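Local coordinates for protein peptide amidase (Stenotrophomonas maltophilia, PDB 1M22) that probably hydrolyses amide bonds, as a peptide amidase of the amidase signature family, at residues P216-Q221 against L325-F330; L348-I352 against L371-D375; S390-R394 against A440-Y444. All coordinates share one frame; numbering follows the deposited sequence.

Interaction 1. Residues P216-Q221 against L325-F330; sequences PISFSQ and LLLYEF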
# COMPACT_ATOMS: atom_id res chain seq x y z
N PRO A 216 7.73 7.68 -9.22
CA PRO A 216 8.61 6.76 -8.52
C PRO A 216 9.56 7.22 -7.44
O PRO A 216 9.68 8.40 -7.11
CB PRO A 216 9.40 6.16 -9.66
CG PRO A 216 9.71 7.41 -10.47
CD PRO A 216 8.37 8.16 -10.47
N ILE A 217 10.22 6.22 -6.88
CA ILE A 217 11.31 6.41 -5.94
C ILE A 217 12.35 5.42 -6.46
O ILE A 217 13.39 5.83 -6.97
CB ILE A 217 11.00 6.05 -4.47
CG1 ILE A 217 10.03 7.06 -3.85
CG2 ILE A 217 12.31 6.08 -3.67
CD1 ILE A 217 9.70 6.78 -2.40
N SER A 218 12.03 4.13 -6.40
CA SER A 218 12.97 3.08 -6.82
C SER A 218 12.42 2.02 -7.77
O SER A 218 11.45 1.32 -7.45
CB SER A 218 13.48 2.39 -5.55
OG SER A 218 14.14 1.17 -5.83
N PHE A 219 13.04 1.85 -8.93
CA PHE A 219 12.55 0.81 -9.83
C PHE A 219 12.88 -0.57 -9.26
O PHE A 219 12.25 -1.56 -9.61
CB PHE A 219 13.11 0.98 -11.25
CG PHE A 219 14.61 1.08 -11.32
CD1 PHE A 219 15.41 -0.04 -11.11
CD2 PHE A 219 15.21 2.29 -11.63
CE1 PHE A 219 16.80 0.06 -11.20
CE2 PHE A 219 16.60 2.39 -11.73
CZ PHE A 219 17.39 1.28 -11.52
N SER A 220 13.86 -0.63 -8.36
CA SER A 220 14.23 -1.90 -7.75
C SER A 220 13.24 -2.37 -6.68
O SER A 220 13.04 -3.58 -6.52
CB SER A 220 15.63 -1.81 -7.12
OG SER A 220 16.64 -1.68 -8.11
N GLN A 221 12.62 -1.44 -5.97
CA GLN A 221 11.72 -1.79 -4.87
C GLN A 221 10.26 -1.36 -4.98
O GLN A 221 9.40 -1.93 -4.32
CB GLN A 221 12.29 -1.24 -3.56
CG GLN A 221 13.72 -1.71 -3.29
CD GLN A 221 14.34 -1.19 -2.00
OE1 GLN A 221 15.54 -1.32 -1.79
NE2 GLN A 221 13.52 -0.60 -1.13
N LEU A 325 21.04 3.04 -3.08
CA LEU A 325 20.30 2.74 -4.30
C LEU A 325 19.05 3.61 -4.46
O LEU A 325 18.71 3.99 -5.58
CB LEU A 325 19.95 1.24 -4.35
CG LEU A 325 18.82 0.66 -3.51
CD1 LEU A 325 17.49 0.81 -4.25
CD2 LEU A 325 19.09 -0.80 -3.23
N LEU A 326 18.39 3.94 -3.36
CA LEU A 326 17.19 4.77 -3.44
C LEU A 326 17.51 6.18 -3.94
O LEU A 326 16.77 6.73 -4.75
CB LEU A 326 16.50 4.86 -2.07
CG LEU A 326 15.90 3.57 -1.51
CD1 LEU A 326 15.24 3.85 -0.17
CD2 LEU A 326 14.88 3.01 -2.49
N LEU A 327 18.61 6.76 -3.47
CA LEU A 327 19.00 8.09 -3.90
C LEU A 327 19.28 8.13 -5.40
O LEU A 327 18.78 9.00 -6.11
CB LEU A 327 20.24 8.56 -3.13
CG LEU A 327 20.03 8.86 -1.64
CD1 LEU A 327 21.38 9.01 -0.96
CD2 LEU A 327 19.21 10.13 -1.49
N TYR A 328 20.05 7.16 -5.89
CA TYR A 328 20.38 7.11 -7.31
C TYR A 328 19.15 6.84 -8.18
O TYR A 328 18.94 7.51 -9.19
CB TYR A 328 21.41 6.02 -7.59
CG TYR A 328 22.84 6.41 -7.29
CD1 TYR A 328 23.31 6.47 -5.98
CD2 TYR A 328 23.74 6.69 -8.32
CE1 TYR A 328 24.64 6.80 -5.70
CE2 TYR A 328 25.06 7.03 -8.05
CZ TYR A 328 25.51 7.08 -6.74
OH TYR A 328 26.82 7.40 -6.47
N GLU A 329 18.35 5.86 -7.78
CA GLU A 329 17.18 5.52 -8.56
C GLU A 329 16.10 6.60 -8.53
O GLU A 329 15.36 6.77 -9.49
CB GLU A 329 16.63 4.16 -8.11
CG GLU A 329 17.62 3.03 -8.39
CD GLU A 329 17.07 1.65 -8.08
OE1 GLU A 329 15.86 1.54 -7.76
OE2 GLU A 329 17.85 0.68 -8.16
N PHE A 330 16.01 7.33 -7.42
CA PHE A 330 15.02 8.39 -7.32
C PHE A 330 15.29 9.49 -8.35
O PHE A 330 14.39 9.93 -9.05
CB PHE A 330 15.00 8.99 -5.91
CG PHE A 330 14.07 10.16 -5.75
CD1 PHE A 330 12.68 10.00 -5.84
CD2 PHE A 330 14.57 11.44 -5.54
CE1 PHE A 330 11.82 11.09 -5.71
CE2 PHE A 330 13.72 12.54 -5.41
CZ PHE A 330 12.34 12.36 -5.50
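Glu329, on helix 319-340, reaches into the loop that joins strands 200-203 and 223-228 of the amidase fold, and its carboxylate is held there by two serines. The loop includes an ST motif, in which Ser218 OG accepts from the backbone N of Gln221. Ser218 OG also donates to Glu329 OE1 at 2.6 Å. Ser220 N donates to Glu329 OE1 at 3.0 Å (N-H...O angle 162°), and these two donors come from opposite faces of the carboxylate plane. Ser220 OG donates to the syn lone pair of Glu329 OE2, an oxygen that Tyr385 OH also hydrogen-bonds. So many donors would be expected to keep the carboxylate charged and stop it rotating. Packing is tightest beside this site, where Leu326 CD2 presses on Ser218 CB at 3.4 Å. Ile217, on the buried side, has its side chain about 6 Å from those of the catalytic Ser165 and Ser189. The more open side belongs to Phe219, which is partly exposed and lies next to a bound HEPES molecule. Its ring stacks almost parallel to the carboxylate, 13° between planes, and Glu329 CG sits over the ring face, 3.9 Å from the centroid.

Interaction 2. Residues L348-I352 against L371-D375; sequences LADLI and LVEAD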
# COMPACT_ATOMS: atom_id res chain seq x y z
N LEU A 348 15.04 17.27 -11.14
CA LEU A 348 14.98 17.26 -9.69
C LEU A 348 15.43 18.65 -9.22
O LEU A 348 14.93 19.16 -8.22
CB LEU A 348 15.90 16.17 -9.14
CG LEU A 348 15.98 15.99 -7.63
CD1 LEU A 348 14.59 16.01 -7.01
CD2 LEU A 348 16.69 14.67 -7.33
N ALA A 349 16.35 19.26 -9.96
CA ALA A 349 16.82 20.59 -9.61
C ALA A 349 15.66 21.59 -9.66
O ALA A 349 15.58 22.49 -8.82
CB ALA A 349 17.93 21.03 -10.58
N ASP A 350 14.76 21.43 -10.63
CA ASP A 350 13.61 22.32 -10.75
C ASP A 350 12.71 22.18 -9.52
O ASP A 350 12.15 23.16 -9.04
CB ASP A 350 12.77 22.00 -11.99
CG ASP A 350 13.50 22.25 -13.28
OD1 ASP A 350 14.33 23.19 -13.33
OD2 ASP A 350 13.24 21.52 -14.26
N LEU A 351 12.55 20.95 -9.04
CA LEU A 351 11.71 20.70 -7.87
C LEU A 351 12.33 21.35 -6.63
O LEU A 351 11.63 21.99 -5.84
CB LEU A 351 11.53 19.20 -7.65
CG LEU A 351 10.80 18.78 -6.37
CD1 LEU A 351 9.41 19.40 -6.33
CD2 LEU A 351 10.71 17.26 -6.31
N ILE A 352 13.63 21.16 -6.46
CA ILE A 352 14.35 21.74 -5.33
C ILE A 352 14.20 23.26 -5.35
O ILE A 352 13.97 23.88 -4.32
CB ILE A 352 15.84 21.34 -5.37
CG1 ILE A 352 15.97 19.84 -5.11
CG2 ILE A 352 16.63 22.15 -4.34
CD1 ILE A 352 17.36 19.28 -5.34
N LEU A 371 15.93 15.17 -1.43
CA LEU A 371 15.91 15.65 -2.81
C LEU A 371 17.30 16.19 -3.15
O LEU A 371 17.84 15.91 -4.22
CB LEU A 371 14.89 16.77 -3.00
CG LEU A 371 13.42 16.50 -2.68
CD1 LEU A 371 12.59 17.68 -3.15
CD2 LEU A 371 12.96 15.22 -3.38
N VAL A 372 17.86 16.96 -2.23
CA VAL A 372 19.18 17.55 -2.41
C VAL A 372 20.26 16.49 -2.55
O VAL A 372 21.11 16.58 -3.43
CB VAL A 372 19.51 18.50 -1.23
CG1 VAL A 372 20.96 18.97 -1.32
CG2 VAL A 372 18.57 19.70 -1.26
N GLU A 373 20.23 15.48 -1.69
CA GLU A 373 21.24 14.43 -1.77
C GLU A 373 21.08 13.62 -3.06
O GLU A 373 22.07 13.27 -3.71
CB GLU A 373 21.17 13.50 -0.56
CG GLU A 373 22.16 12.35 -0.63
CD GLU A 373 22.48 11.74 0.72
OE1 GLU A 373 21.57 11.65 1.57
OE2 GLU A 373 23.64 11.34 0.93
N ALA A 374 19.84 13.32 -3.43
CA ALA A 374 19.59 12.55 -4.65
C ALA A 374 20.06 13.29 -5.90
O ALA A 374 20.60 12.69 -6.83
CB ALA A 374 18.10 12.22 -4.76
N ASP A 375 19.87 14.61 -5.92
CA ASP A 375 20.26 15.39 -7.09
C ASP A 375 21.77 15.37 -7.34
O ASP A 375 22.21 15.56 -8.47
CB ASP A 375 19.78 16.83 -6.95
CG ASP A 375 19.86 17.60 -8.26
OD1 ASP A 375 19.34 17.08 -9.27
OD2 ASP A 375 20.44 18.71 -8.27
O HOH W 1 18.39 17.75 -11.59
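Leu348-Ile352 and Leu371-Asp375 form an antiparallel helix pair in the peripheral helical layer of the amidase fold, the axes of these two segments 9.8 Å apart at closest approach and inclined at 154°. The first segment opens helix 348-357 and the second lies in helix 369-375. Leu348 lies opposite Asp375 at one end of the contact and Ile352 opposite Leu371 at the other. Leucine and isoleucine side chains fill the space between the backbones. Leu348, with CG anti to its own backbone N (chi1 -180°), extends across the gap and divides its two methyls: CD2 rests on Ala374 CB at 3.8 Å, while CD1 turns to Leu371 CD2. Leu371 in turn sends CD1 to Leu351 CD2, 3.7 Å away, the two side chains nearly perpendicular. Ile352 and Leu371 instead run antiparallel alongside each other, which brings Ile352 CG1 to 3.9 Å from Leu371 CB. The tip of Ile352 carries on to the backbone of Leu371 and Val372. Phe330 of helix 319-340 packs against Leu348, Leu371 and Ala374 on the inner side, whereas Ala349 and Val372 mark the exposed side. No direct hydrogen bond joins the segments. A water bridges them at the Leu348-Asp375 end, accepting from Ala349 N at 3.0 Å and donating to Asp375 OD1 at 2.6 Å.

Interaction 3. Residues S390-R394 against A440-Y444; sequences SDARR and AVAGY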
# COMPACT_ATOMS: atom_id res chain seq x y z
N SER A 390 23.11 -4.39 -5.93
CA SER A 390 23.36 -5.83 -5.86
C SER A 390 23.41 -6.34 -4.43
O SER A 390 22.78 -7.35 -4.10
CB SER A 390 24.68 -6.16 -6.57
OG SER A 390 24.94 -7.55 -6.50
N ASP A 391 24.15 -5.65 -3.56
CA ASP A 391 24.27 -6.06 -2.17
C ASP A 391 22.94 -6.06 -1.42
O ASP A 391 22.63 -7.00 -0.70
CB ASP A 391 25.27 -5.17 -1.42
CG ASP A 391 26.70 -5.39 -1.87
OD1 ASP A 391 27.02 -6.51 -2.31
OD2 ASP A 391 27.51 -4.44 -1.76
N ALA A 392 22.16 -4.99 -1.58
CA ALA A 392 20.88 -4.88 -0.90
C ALA A 392 19.96 -6.05 -1.26
O ALA A 392 19.40 -6.70 -0.38
CB ALA A 392 20.21 -3.56 -1.24
N ARG A 393 19.82 -6.29 -2.55
CA ARG A 393 18.98 -7.37 -3.07
C ARG A 393 19.44 -8.74 -2.55
O ARG A 393 18.62 -9.56 -2.12
CB ARG A 393 19.01 -7.32 -4.60
CG ARG A 393 18.07 -8.28 -5.32
CD ARG A 393 16.72 -8.37 -4.64
NE ARG A 393 15.98 -7.11 -4.54
CZ ARG A 393 15.26 -6.57 -5.52
NH1 ARG A 393 15.20 -7.16 -6.71
NH2 ARG A 393 14.58 -5.46 -5.30
N ARG A 394 20.75 -8.96 -2.57
CA ARG A 394 21.33 -10.22 -2.11
C ARG A 394 21.14 -10.45 -0.61
O ARG A 394 20.73 -11.53 -0.19
CB ARG A 394 22.82 -10.25 -2.45
CG ARG A 394 23.57 -11.44 -1.89
CD ARG A 394 25.02 -11.46 -2.39
NE ARG A 394 25.74 -10.24 -2.04
CZ ARG A 394 26.16 -9.94 -0.82
NH1 ARG A 394 25.93 -10.77 0.19
NH2 ARG A 394 26.81 -8.80 -0.60
N ALA A 440 10.61 -5.57 1.30
CA ALA A 440 10.70 -4.41 0.43
C ALA A 440 12.02 -4.37 -0.35
O ALA A 440 12.02 -4.16 -1.57
CB ALA A 440 10.54 -3.13 1.25
N VAL A 441 13.12 -4.59 0.34
CA VAL A 441 14.44 -4.55 -0.29
C VAL A 441 14.68 -5.74 -1.21
O VAL A 441 15.33 -5.62 -2.25
CB VAL A 441 15.54 -4.44 0.79
CG1 VAL A 441 16.92 -4.48 0.15
CG2 VAL A 441 15.35 -3.13 1.56
N ALA A 442 14.15 -6.91 -0.85
CA ALA A 442 14.31 -8.10 -1.67
C ALA A 442 13.38 -8.07 -2.87
O ALA A 442 13.60 -8.80 -3.84
CB ALA A 442 14.02 -9.35 -0.83
N GLY A 443 12.35 -7.23 -2.81
CA GLY A 443 11.38 -7.16 -3.89
C GLY A 443 10.42 -8.34 -3.78
O GLY A 443 9.80 -8.74 -4.76
N TYR A 444 10.31 -8.88 -2.57
CA TYR A 444 9.46 -10.04 -2.28
C TYR A 444 8.11 -9.61 -1.71
O TYR A 444 7.97 -8.52 -1.17
CB TYR A 444 10.15 -10.96 -1.28
CG TYR A 444 11.36 -11.71 -1.82
CD1 TYR A 444 11.81 -11.52 -3.13
CD2 TYR A 444 12.06 -12.60 -1.01
CE1 TYR A 444 12.93 -12.22 -3.61
CE2 TYR A 444 13.17 -13.29 -1.48
CZ TYR A 444 13.60 -13.10 -2.78
OH TYR A 444 14.69 -13.80 -3.23
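Helix 383-407 comes up to the C-terminal end of helix 436-442, with Arg393 CA and Ala442 CA 4.9 Å apart, where a Schellman motif with Gly443 as its positive-phi C-prime residue ends the shorter helix. Arg393 carries the polar part. Its chain bends at chi2 and chi3 (41° and 59°), which turns the guanidinium side-on to Val441 O so that two nitrogens grip this one atom. Arg393 NE donates to Val441 O at 2.8 Å on a lone pair in the carbonyl plane, while the bond from NH2 to the same oxygen is longer, 3.1 Å, and comes from above that plane. Ala442 O lies over one face of the guanidinium without a hydrogen bond to NE, so the positive group sits against the carbonyl end of the helix, where the helix dipole would be expected to favour it. NH2 also binds Ser220 O in the loop before strand 223-228. The apolar part is small: Val441 CG1 touches Ala392 CB at 3.7 Å. The same methyl lies against Ala392 O. Beyond it, Ala392 meets Ala321 and Leu325 of helix 319-340, and Val441 touches its Glu322, while the backbone after Gly443 leads into strand 446-454 of the central sheet.

Along the chain the three contacts come in series, interaction 1 closing before interaction 2 opens and interaction 2 before interaction 3, and all fall within the one amidase family region. Helix 319-340 is the common element: one side of it faces the loop of interaction 1, Phe330 and Leu327 continue into the helix pair of interaction 2, and Leu325 meets Ala392 of interaction 3. The centres of interactions 1 and 2 lie 14 Å apart and those of 1 and 3 12 Å. Interactions 2 and 3, with centres 25 Å apart, do not touch. The arginine of interaction 3 reaches the loop of interaction 1. Peripheral helices are thereby connected to the loop beside the active-site serines.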